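Local coordinates for protein PfkB family carbohydrate kinase (Listeria grayi DSM 20601, PDB 4GM6) that is a PfkB-family carbohydrate kinase that probably phosphorylates a sugar or sugar-acid substrate, at residues Asn61-His71 and Asp293-Leu304; Ser116-Ser124 and Thr255-Leu263. All coordinates share one frame; numbering follows the deposited sequence. Where two conformers were deposited one is given.

Contact 1 (Asn61-His71 and Asp293-Leu304); sequences NVAVNLSKLGH and DAYTAAVLHGIL
Asn-65 and Ala-297 meet through their CB atoms, 3.4 Å apart, and the two helix backbones come nearest at Val-62 and Ala-297. The short axes pass 8.4 Å from each other at -47°, close enough for Val-62 to settle as a knob among Asp-293, Thr-296, Ala-297 and Leu-300. With CG1 anti to the backbone N (chi1 164°), its CG2 faces the Asp-293 carbonyl and Thr-296 CG2. At the N-terminal end of both segments, Asn-61 ND2 donates to Asp-293 OD2 (2.9 Å, 163°), reaching it from the anti side, somewhat out of the carboxylate plane; the same amide also serves Asp-329.

Farther along, His-71 NE2 and His-301 ND1 are hydrogen-bonded, 2.7 Å apart, the buried imidazoles meeting rim to rim. Leu-304 CD1 covers a face of His-71. The looser side is at partly exposed Leu-69, whose CB lies over one face of His-301, 4.1 Å from its centroid, and at solvent-exposed Gly-70, which ends the first helix in a Schellman motif, turning the chain to His-71.

Strand 153-157 touches Val-62, Thr-296 and Leu-300 through His-155, and helix 309-323 packs on Tyr-295, Ala-298 and Val-299 of helix 291-304.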
# COMPACT_ATOMS: atom_id res chain seq x y z
N ASN C 61 6.65 0.67 27.18
CA ASN C 61 7.78 0.65 26.26
C ASN C 61 9.04 0.28 27.03
O ASN C 61 9.87 -0.52 26.58
CB ASN C 61 7.98 2.01 25.59
CG ASN C 61 6.82 2.40 24.70
OD1 ASN C 61 5.99 1.57 24.33
ND2 ASN C 61 6.75 3.68 24.37
N VAL C 62 9.19 0.87 28.22
CA VAL C 62 10.34 0.55 29.03
C VAL C 62 10.36 -0.95 29.32
O VAL C 62 11.42 -1.58 29.25
CB VAL C 62 10.41 1.39 30.31
CG1 VAL C 62 11.38 0.77 31.31
CG2 VAL C 62 10.84 2.81 29.95
N ALA C 63 9.20 -1.52 29.62
CA ALA C 63 9.11 -2.95 29.91
C ALA C 63 9.53 -3.80 28.71
O ALA C 63 10.33 -4.71 28.84
CB ALA C 63 7.69 -3.33 30.35
N VAL C 64 8.98 -3.51 27.54
CA VAL C 64 9.35 -4.24 26.33
C VAL C 64 10.85 -4.13 26.06
O VAL C 64 11.51 -5.13 25.77
CB VAL C 64 8.54 -3.76 25.10
CG1 VAL C 64 9.15 -4.25 23.79
CG2 VAL C 64 7.09 -4.21 25.21
N ASN C 65 11.40 -2.92 26.15
CA ASN C 65 12.81 -2.74 25.85
C ASN C 65 13.71 -3.48 26.84
O ASN C 65 14.74 -4.04 26.44
CB ASN C 65 13.17 -1.25 25.77
CG ASN C 65 12.39 -0.51 24.71
OD1 ASN C 65 11.93 -1.10 23.73
ND2 ASN C 65 12.25 0.80 24.88
N LEU C 66 13.33 -3.50 28.12
CA LEU C 66 14.10 -4.26 29.11
C LEU C 66 14.09 -5.73 28.74
O LEU C 66 15.13 -6.41 28.80
CB LEU C 66 13.55 -4.08 30.55
CG LEU C 66 14.05 -2.80 31.23
CD1 LEU C 66 13.35 -2.54 32.56
CD2 LEU C 66 15.56 -2.84 31.42
N SER C 67 12.92 -6.22 28.36
CA SER C 67 12.77 -7.62 28.00
C SER C 67 13.61 -7.97 26.77
O SER C 67 14.10 -9.09 26.63
CB SER C 67 11.30 -7.92 27.72
OG SER C 67 11.13 -9.25 27.28
N LYS C 68 13.77 -7.00 25.88
CA LYS C 68 14.62 -7.19 24.71
C LYS C 68 16.04 -7.47 25.16
O LYS C 68 16.80 -8.16 24.48
CB LYS C 68 14.60 -5.95 23.82
CG LYS C 68 13.40 -5.84 22.91
CD LYS C 68 13.41 -6.90 21.82
CE LYS C 68 12.17 -6.79 20.93
NZ LYS C 68 11.00 -7.59 21.43
N LEU C 69 16.39 -6.93 26.32
CA LEU C 69 17.75 -7.04 26.84
C LEU C 69 17.92 -8.17 27.85
O LEU C 69 18.93 -8.24 28.55
CB LEU C 69 18.19 -5.71 27.46
CG LEU C 69 18.25 -4.55 26.47
CD1 LEU C 69 18.40 -3.23 27.20
CD2 LEU C 69 19.39 -4.75 25.50
N GLY C 70 16.93 -9.05 27.94
CA GLY C 70 17.05 -10.23 28.79
C GLY C 70 16.39 -10.15 30.16
O GLY C 70 16.40 -11.12 30.90
N HIS C 71 15.82 -9.01 30.51
CA HIS C 71 15.19 -8.88 31.82
C HIS C 71 13.71 -9.29 31.80
O HIS C 71 12.91 -8.67 31.10
CB HIS C 71 15.33 -7.46 32.35
CG HIS C 71 16.75 -6.98 32.44
ND1 HIS C 71 17.56 -7.24 33.52
CD2 HIS C 71 17.50 -6.26 31.57
CE1 HIS C 71 18.75 -6.70 33.32
NE2 HIS C 71 18.74 -6.10 32.15
N ASP C 293 12.21 6.30 26.06
CA ASP C 293 11.94 5.03 26.72
C ASP C 293 13.04 4.03 26.42
O ASP C 293 13.31 3.14 27.23
CB ASP C 293 10.58 4.46 26.30
CG ASP C 293 9.45 5.43 26.58
OD1 ASP C 293 9.54 6.18 27.59
OD2 ASP C 293 8.48 5.48 25.80
N ALA C 294 13.66 4.16 25.25
CA ALA C 294 14.74 3.27 24.88
C ALA C 294 15.95 3.64 25.72
O ALA C 294 16.68 2.78 26.19
CB ALA C 294 15.04 3.37 23.39
N TYR C 295 16.17 4.94 25.89
CA TYR C 295 17.25 5.43 26.74
C TYR C 295 17.01 4.95 28.16
O TYR C 295 17.89 4.37 28.80
CB TYR C 295 17.32 6.95 26.72
CG TYR C 295 18.53 7.51 27.46
CD1 TYR C 295 19.82 7.39 26.93
CD2 TYR C 295 18.39 8.18 28.68
CE1 TYR C 295 20.92 7.90 27.59
CE2 TYR C 295 19.50 8.69 29.35
CZ TYR C 295 20.77 8.55 28.81
OH TYR C 295 21.88 9.08 29.45
N THR C 296 15.80 5.16 28.66
CA THR C 296 15.50 4.78 30.05
C THR C 296 15.77 3.30 30.27
O THR C 296 16.39 2.92 31.26
CB THR C 296 14.04 5.12 30.45
OG1 THR C 296 13.89 6.54 30.51
CG2 THR C 296 13.69 4.51 31.84
N ALA C 297 15.29 2.46 29.36
CA ALA C 297 15.46 1.02 29.51
C ALA C 297 16.93 0.63 29.43
O ALA C 297 17.39 -0.26 30.15
CB ALA C 297 14.65 0.27 28.46
N ALA C 298 17.67 1.31 28.56
CA ALA C 298 19.08 0.97 28.39
C ALA C 298 19.87 1.34 29.65
O ALA C 298 20.75 0.61 30.09
CB ALA C 298 19.67 1.67 27.18
N VAL C 299 19.53 2.49 30.24
CA VAL C 299 20.23 2.93 31.44
C VAL C 299 19.97 1.94 32.55
O VAL C 299 20.90 1.52 33.24
CB VAL C 299 19.80 4.33 31.90
CG1 VAL C 299 20.30 4.59 33.33
CG2 VAL C 299 20.32 5.39 30.94
N LEU C 300 18.70 1.56 32.72
CA LEU C 300 18.34 0.60 33.76
C LEU C 300 19.09 -0.71 33.52
O LEU C 300 19.62 -1.31 34.44
CB LEU C 300 16.81 0.38 33.83
CG LEU C 300 15.94 1.53 34.42
CD1 LEU C 300 14.44 1.30 34.25
CD2 LEU C 300 16.25 1.80 35.89
N HIS C 301 19.17 -1.15 32.27
CA HIS C 301 19.92 -2.37 31.97
C HIS C 301 21.35 -2.27 32.52
O HIS C 301 21.85 -3.20 33.13
CB HIS C 301 19.92 -2.68 30.46
CG HIS C 301 20.81 -3.83 30.08
ND1 HIS C 301 20.57 -5.13 30.49
CD2 HIS C 301 21.92 -3.89 29.31
CE1 HIS C 301 21.50 -5.92 30.00
NE2 HIS C 301 22.33 -5.20 29.27
N GLY C 302 21.98 -1.12 32.31
CA GLY C 302 23.35 -0.91 32.74
C GLY C 302 23.46 -0.86 34.25
O GLY C 302 24.40 -1.37 34.84
N ILE C 303 22.48 -0.22 34.89
CA ILE C 303 22.42 -0.19 36.35
C ILE C 303 22.25 -1.60 36.93
O ILE C 303 22.87 -1.95 37.93
CB ILE C 303 21.28 0.73 36.85
CG1 ILE C 303 21.62 2.19 36.55
CG2 ILE C 303 21.04 0.51 38.35
CD1 ILE C 303 20.48 3.17 36.76
N LEU C 304 21.41 -2.40 36.27
CA LEU C 304 21.13 -3.76 36.72
C LEU C 304 22.28 -4.74 36.47
O LEU C 304 22.41 -5.73 37.19
CB LEU C 304 19.88 -4.30 36.03
CG LEU C 304 18.56 -3.72 36.53
CD1 LEU C 304 17.45 -4.05 35.55
CD2 LEU C 304 18.25 -4.26 37.91

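Contact 2 (Ser116-Ser124 and Thr255-Leu263)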
# COMPACT_ATOMS: atom_id res chain seq x y z
N SER C 116 2.63 12.95 11.08
CA SER C 116 4.05 12.89 10.78
C SER C 116 4.63 14.29 10.61
O SER C 116 3.95 15.20 10.13
CB SER C 116 4.24 12.06 9.51
OG SER C 116 5.60 12.06 9.09
N GLY C 117 5.90 14.45 10.98
CA GLY C 117 6.64 15.68 10.74
C GLY C 117 7.94 15.35 10.03
O GLY C 117 8.53 14.28 10.23
N THR C 118 8.38 16.27 9.17
CA THR C 118 9.59 16.11 8.40
C THR C 118 10.16 17.52 8.19
O THR C 118 9.40 18.48 8.02
CB THR C 118 9.29 15.51 7.01
OG1 THR C 118 8.74 14.19 7.15
CG2 THR C 118 10.57 15.45 6.17
N ALA C 119 11.48 17.64 8.19
CA ALA C 119 12.14 18.93 7.94
C ALA C 119 11.59 20.05 8.82
O ALA C 119 11.66 19.96 10.05
CB ALA C 119 12.05 19.30 6.46
N LEU C 120 11.02 21.10 8.23
CA LEU C 120 10.58 22.24 9.06
C LEU C 120 9.31 21.94 9.84
O LEU C 120 9.06 22.58 10.86
CB LEU C 120 10.43 23.53 8.24
CG LEU C 120 11.65 24.10 7.51
CD1 LEU C 120 11.25 25.33 6.70
CD2 LEU C 120 12.80 24.43 8.46
N LYS C 121 8.52 20.96 9.39
CA LYS C 121 7.24 20.71 10.02
C LYS C 121 7.37 19.69 11.13
O LYS C 121 7.65 18.52 10.87
CB LYS C 121 6.20 20.19 9.01
CG LYS C 121 4.80 20.09 9.62
CD LYS C 121 4.03 18.86 9.17
CE LYS C 121 2.76 18.62 9.99
NZ LYS C 121 2.91 17.61 11.09
N ALA C 122 7.14 20.12 12.36
CA ALA C 122 7.20 19.23 13.52
C ALA C 122 6.02 18.24 13.55
O ALA C 122 4.92 18.55 13.10
CB ALA C 122 7.20 20.06 14.81
N PRO C 123 6.25 17.05 14.10
CA PRO C 123 5.12 16.14 14.34
C PRO C 123 4.05 16.80 15.20
O PRO C 123 4.36 17.67 16.00
CB PRO C 123 5.77 14.98 15.11
CG PRO C 123 7.23 15.02 14.73
CD PRO C 123 7.54 16.49 14.55
N SER C 124 2.80 16.40 15.01
CA SER C 124 1.68 16.98 15.73
C SER C 124 0.85 15.83 16.35
O SER C 124 0.59 14.83 15.70
CB SER C 124 0.86 17.82 14.74
OG SER C 124 -0.35 18.28 15.28
N THR C 255 19.25 18.33 20.89
CA THR C 255 19.32 19.59 20.18
C THR C 255 18.49 19.45 18.92
O THR C 255 18.88 18.77 17.97
CB THR C 255 20.76 19.95 19.83
OG1 THR C 255 21.58 19.75 20.99
CG2 THR C 255 20.87 21.39 19.36
N VAL C 256 17.32 20.07 18.91
CA VAL C 256 16.42 20.00 17.77
C VAL C 256 16.81 21.02 16.71
O VAL C 256 16.67 22.22 16.92
CB VAL C 256 14.97 20.23 18.23
CG1 VAL C 256 14.01 20.00 17.08
CG2 VAL C 256 14.64 19.30 19.39
N ILE C 257 17.34 20.55 15.59
CA ILE C 257 17.64 21.45 14.48
C ILE C 257 16.40 21.54 13.58
O ILE C 257 16.02 22.63 13.16
CB ILE C 257 18.88 20.99 13.69
CG1 ILE C 257 20.12 21.11 14.59
CG2 ILE C 257 19.06 21.79 12.41
CD1 ILE C 257 21.41 20.73 13.90
N SER C 258 15.77 20.40 13.31
CA SER C 258 14.51 20.39 12.61
C SER C 258 13.81 19.11 13.04
O SER C 258 14.32 18.39 13.89
CB SER C 258 14.71 20.39 11.10
OG SER C 258 15.24 19.14 10.66
N ALA C 259 12.65 18.84 12.44
CA ALA C 259 11.93 17.61 12.72
C ALA C 259 12.66 16.39 12.13
O ALA C 259 12.32 15.26 12.46
CB ALA C 259 10.52 17.70 12.18
N SER C 260 13.66 16.63 11.28
CA SER C 260 14.42 15.56 10.63
C SER C 260 15.89 15.52 11.07
O SER C 260 16.67 14.72 10.58
CB SER C 260 14.37 15.69 9.09
OG SER C 260 13.07 15.48 8.60
N HIS C 261 16.28 16.40 11.99
CA HIS C 261 17.68 16.49 12.34
C HIS C 261 17.84 16.90 13.80
O HIS C 261 17.61 18.05 14.16
CB HIS C 261 18.37 17.49 11.41
CG HIS C 261 19.86 17.55 11.58
ND1 HIS C 261 20.65 18.40 10.83
CD2 HIS C 261 20.70 16.88 12.39
CE1 HIS C 261 21.92 18.24 11.18
NE2 HIS C 261 21.98 17.31 12.11
N HIS C 262 18.22 15.93 14.63
CA HIS C 262 18.46 16.13 16.06
C HIS C 262 19.89 15.75 16.39
O HIS C 262 20.47 14.87 15.75
CB HIS C 262 17.55 15.23 16.89
CG HIS C 262 16.10 15.60 16.87
ND1 HIS C 262 15.17 14.99 17.70
CD2 HIS C 262 15.41 16.51 16.15
CE1 HIS C 262 13.97 15.49 17.45
NE2 HIS C 262 14.09 16.42 16.53
N LEU C 263 20.45 16.40 17.41
CA LEU C 263 21.66 15.93 18.07
C LEU C 263 21.22 15.30 19.39
O LEU C 263 20.32 15.80 20.05
CB LEU C 263 22.63 17.09 18.33
CG LEU C 263 22.97 18.02 17.15
CD1 LEU C 263 23.97 19.09 17.58
CD2 LEU C 263 23.49 17.22 15.96
O HOH W 1 10.95 13.31 10.82
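Ser-258, Ala-259 and Ser-260, at the tip of a β-hairpin from the large sheet, dock on a type II' β-turn, Thr-118 to Lys-121, in the loop joining two strands of the small lid-like sheet. The hairpin leaves strand 248-256 through a classic β-bulge at Ile-257 and Ser-258, then reverses in a type I turn from Ser-258 to His-261.

Ser-258 comes first, its CB 3.3 Å from Ala-119 O. Its hydroxyl stands between the backbone N and the carbonyl carbon (chi1 71°), which lets OG accept from Ser-260 N at 3.0 Å in an ST turn that braces the hairpin tip.

Ala-259 follows and makes the broadest contact with the loop. Its N gives a hydrogen bond of 2.8 Å to Ala-119 O, lying in the carbonyl plane, while its methyl CB presses to 3.3 Å from Lys-121 O and 4.0 Å from Pro-123 CD. Lys-121 itself turns away: NZ bonds to the carbonyls of Ser-116 and Ala-122 and forms a salt bridge with Glu-115, tying the loop together from within. A water lies 2.7 Å from Gly-117 O and 2.9 Å from Ala-259 O, between the two loops.

Ser-260 OG then accepts from Ala-119 N, 2.7 Å away and almost straight at 177°. The two loops are thus joined through both the N-H and the carbonyl of Ala-119, and Thr-118 CG2 lies against the same hydroxyl. A second subunit packs here as well, with Pro-284 of that subunit touching Ala-119 and Ser-260, so the junction borders the subunit interface.

His-261 leads into the returning strand; its ND1 is hydrogen-bonded to Tyr-283 OH of the second subunit, and its backbone O accepts from both Ile-257 N and Ser-258 N.

Overall arrangement
From the N terminus the chain makes the first strand of the large sheet and two strands of the small one, then helix 58-68, the early partner of contact 1. It later returns to the small sheet, where loop 116-124, half of contact 2, joins the other two strands. After further large-sheet strands, hairpin 255-263 closes contact 2 over 130 intervening residues. Helix 291-304 then closes contact 1 over 221, so the smaller loop lies wholly within the larger and the two do not cross. Their centres are 26 Å apart. Contact 1 joins helices in the core of the α/β domain; contact 2, at the periphery, ties its hairpin to the small sheet beside a second subunit.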